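Local coordinates for dihydroorotase (Agrobacterium tumefaciens, PDB 2OGJ), which catalyses, as a zinc-dependent amidohydrolase-superfamily esterase, the deacetylation of acetyl-(R)-mandelate in vitro and, less efficiently, of acetyl glycolate, at residues 85-90 with 141-146; 246-251 with 281-286; 300-305 with 359-364. All blocks are in the same frame, centred on the assembly; numbering follows the deposited sequence.

Contact 1: residues 85-90 with 141-146; sequences TDISIR and VACNRV
D86 lays its carboxylate across the turn formed by 141-146 and uses both oxygens there. Its CG sits in the crowded position between the backbone N and the carbonyl carbon (chi1 69°). OD1 takes the backbone N-H of C143, which comes from above the carboxylate plane, with 3.1 Å from C143 N to D86 OD1. The other oxygen meets the guanidinium of R145 tip to tip: R145 NH2 lies 2.7 Å from D86 OD2 in a nearly straight salt bridge (170°). D86 OD2 sits almost in the guanidinium plane, whereas R145 approaches from above the carboxylate plane; the two planes are turned 51° apart. R145 bends at chi3 to reach it, with A142 CB over one guanidinium face, and its NH1 forms a salt bridge to E111 of the second subunit. Both segments are loops that follow strands 77-78 and 128-132 in the amidohydrolase TIM-barrel domain; the side chain of C143 is about 7 Å from a zinc ion. The backbone D86 N also bonds to V141 O at 2.9 Å, although the place of that oxygen is less certain. Beside the polar group, I87 CB packs on C143 CB at 3.7 Å.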
ATOM      1  N   THR A  85      19.541 -18.749  -0.917  1.00 39.43           N
ATOM      2  CA  THR A  85      19.365 -17.348  -1.240  1.00 37.98           C
ATOM      3  C   THR A  85      20.223 -17.109  -2.465  1.00 38.49           C
ATOM      4  O   THR A  85      21.030 -17.955  -2.830  1.00 40.23           O
ATOM      5  CB  THR A  85      19.898 -16.439  -0.138  1.00 36.91           C
ATOM      6  OG1 THR A  85      21.320 -16.585  -0.069  1.00 33.63           O
ATOM      7  CG2 THR A  85      19.249 -16.784   1.216  1.00 32.33           C
ATOM      8  N   ASP A  86      20.069 -15.952  -3.086  1.00 37.98           N
ATOM      9  CA  ASP A  86      20.827 -15.620  -4.279  1.00 38.83           C
ATOM     10  C   ASP A  86      22.193 -14.984  -4.017  1.00 39.34           C
ATOM     11  O   ASP A  86      23.160 -15.216  -4.750  1.00 39.28           O
ATOM     12  CB  ASP A  86      19.990 -14.667  -5.134  1.00 40.44           C
ATOM     13  CG  ASP A  86      19.825 -13.263  -4.493  1.00 42.88           C
ATOM     14  OD1 ASP A  86      19.791 -13.114  -3.243  1.00 39.40           O
ATOM     15  OD2 ASP A  86      19.703 -12.286  -5.262  1.00 47.13           O
ATOM     16  N   ILE A  87      22.254 -14.186  -2.956  1.00 39.66           N
ATOM     17  CA  ILE A  87      23.437 -13.414  -2.584  1.00 38.43           C
ATOM     18  C   ILE A  87      24.558 -14.115  -1.816  1.00 36.02           C
ATOM     19  O   ILE A  87      25.685 -13.638  -1.808  1.00 32.38           O
ATOM     20  CB  ILE A  87      22.984 -12.142  -1.778  1.00 40.69           C
ATOM     21  CG1 ILE A  87      24.035 -11.050  -1.911  1.00 42.54           C
ATOM     22  CG2 ILE A  87      22.785 -12.471  -0.300  1.00 37.31           C
ATOM     23  CD1 ILE A  87      24.362 -10.723  -3.346  1.00 42.30           C
ATOM     24  N   SER A  88      24.240 -15.242  -1.185  1.00 35.33           N
ATOM     25  CA  SER A  88      25.188 -16.012  -0.375  1.00 35.52           C
ATOM     26  C   SER A  88      26.285 -16.737  -1.123  1.00 37.58           C
ATOM     27  O   SER A  88      26.144 -17.072  -2.292  1.00 39.19           O
ATOM     28  CB  SER A  88      24.455 -17.065   0.453  1.00 34.01           C
ATOM     29  OG  SER A  88      23.585 -16.486   1.396  1.00 32.91           O
ATOM     30  N   ILE A  89      27.380 -16.993  -0.409  1.00 38.04           N
ATOM     31  CA  ILE A  89      28.530 -17.718  -0.935  1.00 36.50           C
ATOM     32  C   ILE A  89      28.569 -19.027  -0.162  1.00 36.70           C
ATOM     33  O   ILE A  89      27.681 -19.302   0.639  1.00 36.89           O
ATOM     34  CB  ILE A  89      29.859 -16.938  -0.720  1.00 37.27           C
ATOM     35  CG1 ILE A  89      29.999 -16.500   0.734  1.00 35.40           C
ATOM     36  CG2 ILE A  89      29.908 -15.734  -1.633  1.00 36.09           C
ATOM     37  CD1 ILE A  89      31.267 -15.710   1.004  1.00 34.96           C
ATOM     38  N   ARG A  90      29.582 -19.847  -0.392  1.00 37.32           N
ATOM     39  CA  ARG A  90      29.674 -21.128   0.316  1.00 38.67           C
ATOM     40  C   ARG A  90      30.530 -20.972   1.568  1.00 37.22           C
ATOM     41  O   ARG A  90      31.359 -20.074   1.641  1.00 38.09           O
ATOM     42  CB  ARG A  90      30.315 -22.190  -0.593  1.00 40.04           C
ATOM     43  CG  ARG A  90      29.587 -22.428  -1.926  1.00 38.28           C
ATOM     44  CD  ARG A  90      30.406 -23.386  -2.773  1.00 38.98           C
ATOM     45  NE  ARG A  90      29.936 -23.490  -4.156  1.00 40.48           N
ATOM     46  CZ  ARG A  90      29.037 -24.373  -4.594  1.00 39.82           C
ATOM     47  NH1 ARG A  90      28.483 -25.263  -3.760  1.00 32.44           N
ATOM     48  NH2 ARG A  90      28.687 -24.364  -5.878  1.00 37.22           N
ATOM     49  N   VAL A 141      16.493 -14.241   0.102  1.00 38.35           N
ATOM     50  CA  VAL A 141      16.388 -14.990  -1.144  1.00 39.07           C
ATOM     51  C   VAL A 141      16.743 -14.125  -2.332  1.00 38.83           C
ATOM     52  O   VAL A 141      17.595 -14.498  -3.129  1.00 40.26           O
ATOM     53  CB  VAL A 141      14.975 -15.538  -1.407  1.00 39.59           C
ATOM     54  CG1 VAL A 141      14.987 -17.025  -1.303  1.00 40.17           C
ATOM     55  CG2 VAL A 141      13.977 -14.937  -0.441  1.00 38.81           C
ATOM     56  N   ALA A 142      16.074 -12.981  -2.453  1.00 38.79           N
ATOM     57  CA  ALA A 142      16.308 -12.039  -3.552  1.00 38.40           C
ATOM     58  C   ALA A 142      16.814 -10.746  -2.923  1.00 40.16           C
ATOM     59  O   ALA A 142      16.261  -9.675  -3.138  1.00 38.58           O
ATOM     60  CB  ALA A 142      15.009 -11.795  -4.304  1.00 37.72           C
ATOM     61  N   CYS A 143      17.876 -10.879  -2.135  1.00 41.87           N
ATOM     62  CA  CYS A 143      18.484  -9.785  -1.398  1.00 42.48           C
ATOM     63  C   CYS A 143      18.416  -8.416  -2.065  1.00 43.94           C
ATOM     64  O   CYS A 143      18.858  -8.245  -3.203  1.00 44.32           O
ATOM     65  CB  CYS A 143      19.924 -10.149  -1.073  1.00 42.74           C
ATOM     66  SG  CYS A 143      20.739  -8.966  -0.033  1.00 42.83           S
ATOM     67  N   ASN A 144      17.848  -7.449  -1.340  1.00 43.93           N
ATOM     68  CA  ASN A 144      17.687  -6.076  -1.811  1.00 44.94           C
ATOM     69  C   ASN A 144      16.770  -5.888  -3.031  1.00 45.05           C
ATOM     70  O   ASN A 144      16.379  -4.768  -3.343  1.00 47.50           O
ATOM     71  CB  ASN A 144      19.055  -5.437  -2.094  1.00 45.53           C
ATOM     72  CG  ASN A 144      19.917  -5.330  -0.853  1.00 45.95           C
ATOM     73  OD1 ASN A 144      19.415  -5.206   0.251  1.00 50.30           O
ATOM     74  ND2 ASN A 144      21.224  -5.366  -1.033  1.00 48.15           N
ATOM     75  N   ARG A 145      16.432  -6.965  -3.729  1.00 44.36           N
ATOM     76  CA  ARG A 145      15.558  -6.858  -4.891  1.00 42.02           C
ATOM     77  C   ARG A 145      14.097  -7.000  -4.467  1.00 41.07           C
ATOM     78  O   ARG A 145      13.214  -6.370  -5.034  1.00 38.84           O
ATOM     79  CB  ARG A 145      15.931  -7.921  -5.919  1.00 42.91           C
ATOM     80  CG  ARG A 145      17.314  -7.739  -6.481  1.00 45.89           C
ATOM     81  CD  ARG A 145      17.561  -8.678  -7.631  1.00 49.50           C
ATOM     82  NE  ARG A 145      17.945 -10.006  -7.176  1.00 49.54           N
ATOM     83  CZ  ARG A 145      17.371 -11.125  -7.590  1.00 48.98           C
ATOM     84  NH1 ARG A 145      16.372 -11.081  -8.462  1.00 47.15           N
ATOM     85  NH2 ARG A 145      17.828 -12.288  -7.156  1.00 50.95           N
ATOM     86  N   VAL A 146      13.859  -7.853  -3.479  1.00 41.18           N
ATOM     87  CA  VAL A 146      12.536  -8.065  -2.923  1.00 40.57           C
ATOM     88  C   VAL A 146      12.743  -8.018  -1.425  1.00 41.48           C
ATOM     89  O   VAL A 146      12.877  -9.041  -0.780  1.00 43.68           O
ATOM     90  CB  VAL A 146      11.965  -9.425  -3.306  1.00 39.63           C
ATOM     91  CG1 VAL A 146      10.594  -9.585  -2.686  1.00 35.65           C
ATOM     92  CG2 VAL A 146      11.913  -9.566  -4.820  1.00 38.74           C
TER

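Contact 2: residues 246-251 with 281-286; sequences DLFNLA and RGLLPF
The guanidinium of R281 lies over one face of the F248 ring, its plane tilted 31° from that of the ring. The cation sits off-centre, toward the ring's rim, with R281 CZ 3.8 Å from the F248 centroid and 25° off the normal, a cation-pi contact. R281 NH1 is nearest the ring, 3.2 Å from F248 CE2. F248 holds CG anti to its backbone N (chi1 -175°), reaching out from helix 245-253, while the R281 chain, bent at chi2 and chi3, carries its guanidinium out over the phenyl ring. R281 is also held by a salt bridge from NH2 to E245 on the same helix as F248, so ring and carboxylate together would fix the charge. R281 is the first residue after helix 272-280, which ends in a Schellman motif with G282, at positive phi, as C-prime. The side chains of R281 and L283 thus join this turn to helix 245-253, both in the TIM-barrel domain. L283, with CG anti to the backbone N, sends CD2 obliquely to the phenyl ring, 4.1 Å from F248 CE1. One helical turn further on, L283 CD2 lies 4.4 Å from A251 CB.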
ATOM      1  N   ASP A 246      26.676  14.421  17.281  1.00 67.49           N
ATOM      2  CA  ASP A 246      25.659  13.940  18.217  1.00 66.47           C
ATOM      3  C   ASP A 246      25.615  12.427  18.124  1.00 65.04           C
ATOM      4  O   ASP A 246      25.537  11.737  19.151  1.00 64.81           O
ATOM      5  CB  ASP A 246      24.286  14.508  17.863  1.00 67.23           C
ATOM      6  CG  ASP A 246      24.198  15.990  18.104  1.00 67.02           C
ATOM      7  OD1 ASP A 246      23.281  16.634  17.556  1.00 66.63           O
ATOM      8  OD2 ASP A 246      25.051  16.508  18.853  1.00 68.36           O
ATOM      9  N   LEU A 247      25.665  11.925  16.886  1.00 61.97           N
ATOM     10  CA  LEU A 247      25.647  10.493  16.628  1.00 60.00           C
ATOM     11  C   LEU A 247      26.905   9.868  17.211  1.00 60.31           C
ATOM     12  O   LEU A 247      26.844   8.841  17.898  1.00 58.86           O
ATOM     13  CB  LEU A 247      25.609  10.208  15.123  1.00 57.85           C
ATOM     14  CG  LEU A 247      25.097   8.836  14.650  1.00 55.01           C
ATOM     15  CD1 LEU A 247      25.982   8.347  13.553  1.00 53.80           C
ATOM     16  CD2 LEU A 247      25.070   7.809  15.772  1.00 53.78           C
ATOM     17  N   PHE A 248      28.050  10.494  16.929  1.00 60.14           N
ATOM     18  CA  PHE A 248      29.315   9.979  17.427  1.00 61.45           C
ATOM     19  C   PHE A 248      29.290   9.879  18.934  1.00 61.51           C
ATOM     20  O   PHE A 248      29.719   8.878  19.498  1.00 62.60           O
ATOM     21  CB  PHE A 248      30.498  10.855  17.026  1.00 62.30           C
ATOM     22  CG  PHE A 248      31.825  10.271  17.430  1.00 64.06           C
ATOM     23  CD1 PHE A 248      32.491   9.370  16.594  1.00 65.33           C
ATOM     24  CD2 PHE A 248      32.375  10.565  18.673  1.00 63.66           C
ATOM     25  CE1 PHE A 248      33.682   8.768  16.995  1.00 65.43           C
ATOM     26  CE2 PHE A 248      33.557   9.972  19.083  1.00 64.92           C
ATOM     27  CZ  PHE A 248      34.215   9.067  18.240  1.00 66.16           C
ATOM     28  N   ASN A 249      28.783  10.913  19.597  1.00 61.43           N
ATOM     29  CA  ASN A 249      28.722  10.933  21.041  1.00 60.45           C
ATOM     30  C   ASN A 249      27.812   9.836  21.555  1.00 56.78           C
ATOM     31  O   ASN A 249      28.067   9.243  22.612  1.00 55.65           O
ATOM     32  CB  ASN A 249      28.331  12.324  21.528  1.00 63.91           C
ATOM     33  CG  ASN A 249      29.348  13.365  21.099  1.00 67.54           C
ATOM     34  OD1 ASN A 249      30.556  13.120  21.145  1.00 20.56           O
ATOM     35  ND2 ASN A 249      28.868  14.527  20.678  1.00 20.56           N
ATOM     36  N   LEU A 250      26.749   9.546  20.821  1.00 53.26           N
ATOM     37  CA  LEU A 250      25.831   8.508  21.252  1.00 50.71           C
ATOM     38  C   LEU A 250      26.453   7.119  21.050  1.00 48.57           C
ATOM     39  O   LEU A 250      26.342   6.260  21.913  1.00 47.02           O
ATOM     40  CB  LEU A 250      24.498   8.628  20.496  1.00 49.11           C
ATOM     41  CG  LEU A 250      23.421   7.618  20.907  1.00 48.26           C
ATOM     42  CD1 LEU A 250      23.186   7.698  22.391  1.00 45.59           C
ATOM     43  CD2 LEU A 250      22.137   7.884  20.154  1.00 48.94           C
ATOM     44  N   ALA A 251      27.119   6.909  19.919  1.00 49.03           N
ATOM     45  CA  ALA A 251      27.753   5.622  19.632  1.00 50.04           C
ATOM     46  C   ALA A 251      28.799   5.299  20.696  1.00 50.60           C
ATOM     47  O   ALA A 251      28.893   4.167  21.183  1.00 50.22           O
ATOM     48  CB  ALA A 251      28.404   5.663  18.262  1.00 50.04           C
ATOM     49  N   ARG A 281      40.033   8.657  18.504  1.00 54.68           N
ATOM     50  CA  ARG A 281      39.262   9.189  19.625  1.00 54.73           C
ATOM     51  C   ARG A 281      38.963   8.103  20.650  1.00 54.33           C
ATOM     52  O   ARG A 281      38.108   8.291  21.526  1.00 54.94           O
ATOM     53  CB  ARG A 281      37.936   9.794  19.152  1.00 57.34           C
ATOM     54  CG  ARG A 281      38.051  11.048  18.287  1.00 59.28           C
ATOM     55  CD  ARG A 281      37.002  12.063  18.742  1.00 62.55           C
ATOM     56  NE  ARG A 281      36.103  12.516  17.682  1.00 64.79           N
ATOM     57  CZ  ARG A 281      34.876  12.985  17.909  1.00 67.09           C
ATOM     58  NH1 ARG A 281      34.412  13.053  19.154  1.00 67.37           N
ATOM     59  NH2 ARG A 281      34.112  13.387  16.899  1.00 66.57           N
ATOM     60  N   GLY A 282      39.653   6.972  20.529  1.00 53.18           N
ATOM     61  CA  GLY A 282      39.462   5.878  21.464  1.00 52.53           C
ATOM     62  C   GLY A 282      38.295   4.943  21.186  1.00 53.69           C
ATOM     63  O   GLY A 282      38.056   4.021  21.972  1.00 53.51           O
ATOM     64  N   LEU A 283      37.476   5.201  20.077  1.00 54.29           N
ATOM     65  CA  LEU A 283      36.372   4.280  19.802  1.00 54.11           C
ATOM     66  C   LEU A 283      36.799   3.145  18.882  1.00 54.60           C
ATOM     67  O   LEU A 283      37.023   3.330  17.677  1.00 55.07           O
ATOM     68  CB  LEU A 283      35.166   5.007  19.189  1.00 53.04           C
ATOM     69  CG  LEU A 283      33.882   4.164  19.063  1.00 50.80           C
ATOM     70  CD1 LEU A 283      33.518   3.546  20.417  1.00 46.55           C
ATOM     71  CD2 LEU A 283      32.733   5.040  18.532  1.00 50.52           C
ATOM     72  N   LEU A 284      36.926   1.964  19.473  1.00 53.65           N
ATOM     73  CA  LEU A 284      37.312   0.774  18.735  1.00 51.82           C
ATOM     74  C   LEU A 284      36.105  -0.097  18.419  1.00 50.00           C
ATOM     75  O   LEU A 284      35.076  -0.048  19.112  1.00 50.75           O
ATOM     76  CB  LEU A 284      38.296  -0.056  19.557  1.00 51.47           C
ATOM     77  CG  LEU A 284      39.777   0.148  19.288  1.00 51.61           C
ATOM     78  CD1 LEU A 284      40.127   1.622  19.343  1.00 51.58           C
ATOM     79  CD2 LEU A 284      40.550  -0.654  20.300  1.00 49.86           C
ATOM     80  N   PRO A 285      36.197  -0.885  17.347  1.00 46.77           N
ATOM     81  CA  PRO A 285      35.039  -1.727  17.071  1.00 45.59           C
ATOM     82  C   PRO A 285      35.144  -2.927  18.017  1.00 43.44           C
ATOM     83  O   PRO A 285      36.244  -3.364  18.357  1.00 42.91           O
ATOM     84  CB  PRO A 285      35.221  -2.088  15.596  1.00 45.27           C
ATOM     85  CG  PRO A 285      36.699  -2.082  15.426  1.00 46.33           C
ATOM     86  CD  PRO A 285      37.112  -0.846  16.198  1.00 46.32           C
ATOM     87  N   PHE A 286      34.005  -3.428  18.474  1.00 42.24           N
ATOM     88  CA  PHE A 286      33.985  -4.575  19.380  1.00 43.21           C
ATOM     89  C   PHE A 286      34.431  -5.846  18.654  1.00 41.56           C
ATOM     90  O   PHE A 286      35.137  -6.687  19.213  1.00 41.46           O
ATOM     91  CB  PHE A 286      32.577  -4.786  19.941  1.00 44.09           C
ATOM     92  CG  PHE A 286      32.473  -5.953  20.877  1.00 46.17           C
ATOM     93  CD1 PHE A 286      32.874  -5.830  22.210  1.00 45.63           C
ATOM     94  CD2 PHE A 286      31.979  -7.179  20.433  1.00 45.27           C
ATOM     95  CE1 PHE A 286      32.785  -6.909  23.091  1.00 43.81           C
ATOM     96  CE2 PHE A 286      31.888  -8.262  21.306  1.00 45.80           C
ATOM     97  CZ  PHE A 286      32.292  -8.121  22.644  1.00 45.60           C
TER

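Contact 3: residues 300-305 with 359-364; sequences PVWDLA and LEATDS
Strand 348-362, which runs antiparallel to both 68-75 and 368-382, meets here the loop leading into helix 304-313. W302 reaches the strand with the six-membered end of its indole, CG lying anti to the carbonyl carbon (chi1 -67°). The ring directs an edge at the strand's backbone: W302 CH2 is 3.4 Å from E360 O, which lies near the indole plane. At the neighbouring corner, W302 CZ3 packs 3.7 Å from L359 CD2, a tip-to-tip meeting that approaches the ring obliquely. L359 keeps CG anti to its backbone N. A361 CB lies 4.1 Å from W302 CZ3. The outer edge of the indole thus meets E360 O, with L359 and A361, alternate residues of the strand, touching CZ3, while the E360 carboxylate leads away to a salt bridge with R370. Just after W302, D303 takes the N-cap position of helix 304-313, whose residues L304 and A305 pack on W73 of strand 68-75 in the amidohydrolase barrel. P300 contributes its carbonyl over one face of the indole, toward the rim. Where the strand ends, T362 O accepts a hydrogen bond from K310 NZ of helix 304-313.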
ATOM      1  N   PRO A 300      35.393  -5.427  -2.951  1.00 58.31           N
ATOM      2  CA  PRO A 300      35.697  -4.759  -1.676  1.00 56.55           C
ATOM      3  C   PRO A 300      36.451  -5.636  -0.661  1.00 55.03           C
ATOM      4  O   PRO A 300      37.668  -5.556  -0.505  1.00 51.50           O
ATOM      5  CB  PRO A 300      34.314  -4.335  -1.160  1.00 56.06           C
ATOM      6  CG  PRO A 300      33.388  -4.506  -2.361  1.00 56.96           C
ATOM      7  CD  PRO A 300      33.951  -5.681  -3.087  1.00 54.90           C
ATOM      8  N   VAL A 301      35.681  -6.474   0.016  1.00 54.92           N
ATOM      9  CA  VAL A 301      36.157  -7.385   1.046  1.00 54.17           C
ATOM     10  C   VAL A 301      36.765  -8.618   0.424  1.00 54.47           C
ATOM     11  O   VAL A 301      36.119  -9.285  -0.378  1.00 57.92           O
ATOM     12  CB  VAL A 301      34.978  -7.873   1.895  1.00 53.07           C
ATOM     13  CG1 VAL A 301      35.467  -8.569   3.140  1.00 52.87           C
ATOM     14  CG2 VAL A 301      34.082  -6.723   2.206  1.00 52.47           C
ATOM     15  N   TRP A 302      37.994  -8.956   0.758  1.00 51.40           N
ATOM     16  CA  TRP A 302      38.492 -10.180   0.158  1.00 48.65           C
ATOM     17  C   TRP A 302      38.248 -11.309   1.160  1.00 48.35           C
ATOM     18  O   TRP A 302      37.684 -12.347   0.831  1.00 48.63           O
ATOM     19  CB  TRP A 302      39.975 -10.041  -0.195  1.00 46.68           C
ATOM     20  CG  TRP A 302      40.225  -9.033  -1.294  1.00 44.82           C
ATOM     21  CD1 TRP A 302      39.493  -8.865  -2.443  1.00 43.92           C
ATOM     22  CD2 TRP A 302      41.318  -8.116  -1.383  1.00 43.65           C
ATOM     23  NE1 TRP A 302      40.067  -7.912  -3.241  1.00 40.86           N
ATOM     24  CE2 TRP A 302      41.189  -7.432  -2.616  1.00 43.23           C
ATOM     25  CE3 TRP A 302      42.396  -7.802  -0.542  1.00 44.39           C
ATOM     26  CZ2 TRP A 302      42.101  -6.457  -3.030  1.00 40.90           C
ATOM     27  CZ3 TRP A 302      43.303  -6.834  -0.954  1.00 42.83           C
ATOM     28  CH2 TRP A 302      43.146  -6.172  -2.189  1.00 41.67           C
ATOM     29  N   ASP A 303      38.636 -11.069   2.404  1.00 46.52           N
ATOM     30  CA  ASP A 303      38.479 -12.056   3.442  1.00 43.96           C
ATOM     31  C   ASP A 303      38.696 -11.391   4.789  1.00 42.79           C
ATOM     32  O   ASP A 303      39.071 -10.227   4.853  1.00 39.95           O
ATOM     33  CB  ASP A 303      39.487 -13.175   3.225  1.00 43.71           C
ATOM     34  CG  ASP A 303      40.890 -12.651   2.918  1.00 43.69           C
ATOM     35  OD1 ASP A 303      41.616 -13.350   2.187  1.00 44.17           O
ATOM     36  OD2 ASP A 303      41.277 -11.558   3.400  1.00 43.99           O
ATOM     37  N   LEU A 304      38.448 -12.135   5.860  1.00 42.64           N
ATOM     38  CA  LEU A 304      38.608 -11.619   7.210  1.00 43.35           C
ATOM     39  C   LEU A 304      40.020 -11.083   7.469  1.00 44.24           C
ATOM     40  O   LEU A 304      40.190 -10.029   8.099  1.00 44.19           O
ATOM     41  CB  LEU A 304      38.279 -12.718   8.221  1.00 39.38           C
ATOM     42  CG  LEU A 304      38.126 -12.236   9.653  1.00 37.17           C
ATOM     43  CD1 LEU A 304      36.946 -11.272   9.692  1.00 38.33           C
ATOM     44  CD2 LEU A 304      37.922 -13.409  10.614  1.00 38.07           C
ATOM     45  N   ALA A 305      41.030 -11.809   6.985  1.00 43.81           N
ATOM     46  CA  ALA A 305      42.419 -11.402   7.182  1.00 43.87           C
ATOM     47  C   ALA A 305      42.673 -10.000   6.615  1.00 44.74           C
ATOM     48  O   ALA A 305      43.296  -9.162   7.266  1.00 44.71           O
ATOM     49  CB  ALA A 305      43.365 -12.427   6.541  1.00 43.68           C
ATOM     50  N   LEU A 359      50.524  -3.606   0.049  1.00 66.22           N
ATOM     51  CA  LEU A 359      49.329  -3.967  -0.694  1.00 65.25           C
ATOM     52  C   LEU A 359      48.276  -2.897  -0.597  1.00 66.00           C
ATOM     53  O   LEU A 359      48.077  -2.294   0.459  1.00 65.77           O
ATOM     54  CB  LEU A 359      48.740  -5.269  -0.152  1.00 64.03           C
ATOM     55  CG  LEU A 359      47.518  -5.794  -0.908  1.00 63.46           C
ATOM     56  CD1 LEU A 359      47.934  -6.177  -2.319  1.00 62.42           C
ATOM     57  CD2 LEU A 359      46.922  -6.990  -0.185  1.00 63.30           C
ATOM     58  N   GLU A 360      47.597  -2.664  -1.709  1.00 67.15           N
ATOM     59  CA  GLU A 360      46.537  -1.683  -1.733  1.00 67.88           C
ATOM     60  C   GLU A 360      45.219  -2.401  -1.632  1.00 66.26           C
ATOM     61  O   GLU A 360      44.936  -3.318  -2.398  1.00 66.03           O
ATOM     62  CB  GLU A 360      46.558  -0.860  -3.020  1.00 70.51           C
ATOM     63  CG  GLU A 360      47.680   0.152  -3.090  1.00 74.98           C
ATOM     64  CD  GLU A 360      47.390   1.270  -4.070  1.00 76.79           C
ATOM     65  OE1 GLU A 360      47.030   0.966  -5.230  1.00 78.48           O
ATOM     66  OE2 GLU A 360      47.524   2.452  -3.678  1.00 77.31           O
ATOM     67  N   ALA A 361      44.432  -1.995  -0.652  1.00 65.56           N
ATOM     68  CA  ALA A 361      43.105  -2.542  -0.453  1.00 64.47           C
ATOM     69  C   ALA A 361      42.199  -1.321  -0.543  1.00 63.00           C
ATOM     70  O   ALA A 361      42.632  -0.200  -0.279  1.00 63.21           O
ATOM     71  CB  ALA A 361      43.003  -3.178   0.912  1.00 65.38           C
ATOM     72  N   THR A 362      40.955  -1.511  -0.940  1.00 60.96           N
ATOM     73  CA  THR A 362      40.065  -0.373  -1.028  1.00 59.23           C
ATOM     74  C   THR A 362      38.828  -0.665  -0.206  1.00 57.94           C
ATOM     75  O   THR A 362      38.344  -1.792  -0.190  1.00 56.89           O
ATOM     76  CB  THR A 362      39.702  -0.065  -2.498  1.00 59.45           C
ATOM     77  OG1 THR A 362      38.342   0.395  -2.581  1.00 58.88           O
ATOM     78  CG2 THR A 362      39.905  -1.301  -3.369  1.00 59.06           C
ATOM     79  N   ASP A 363      38.337   0.358   0.491  1.00 57.49           N
ATOM     80  CA  ASP A 363      37.153   0.238   1.350  1.00 56.44           C
ATOM     81  C   ASP A 363      35.841   0.377   0.583  1.00 56.29           C
ATOM     82  O   ASP A 363      35.817   0.435  -0.653  1.00 56.64           O
ATOM     83  CB  ASP A 363      37.204   1.288   2.479  1.00 55.42           C
ATOM     84  CG  ASP A 363      37.161   2.737   1.958  1.00 54.38           C
ATOM     85  OD1 ASP A 363      37.371   3.683   2.752  1.00 54.55           O
ATOM     86  OD2 ASP A 363      36.911   2.940   0.755  1.00 53.82           O
ATOM     87  N   SER A 364      34.749   0.446   1.332  1.00 56.28           N
ATOM     88  CA  SER A 364      33.423   0.576   0.753  1.00 56.45           C
ATOM     89  C   SER A 364      33.180   1.966   0.176  1.00 56.52           C
ATOM     90  O   SER A 364      32.096   2.257  -0.338  1.00 54.78           O
ATOM     91  CB  SER A 364      32.371   0.260   1.808  1.00 56.92           C
ATOM     92  OG  SER A 364      32.607  -1.014   2.374  1.00 58.22           O
TER

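The three contacts follow one another along the chain, each closing before the next opens, and all appear to belong to the amidohydrolase TIM-barrel domain. Contacts 1 and 3 have centres 21 Å apart and come within about 7 Å at their nearest atoms; contact 2 lies farther off, its centre 31 Å from contact 1 and 23 Å from contact 3. None touches another. Contact 1 joins two loops beside the zinc centre at a subunit interface, contact 2 ties helix 245-253 to the turn after helix 272-280, and contact 3 joins the loop before helix 304-313 to strand 348-362. Segment 281-286 and residues 300-303 lie on the connection between helices 272-280 and 304-313, which also carries zinc ligand D291.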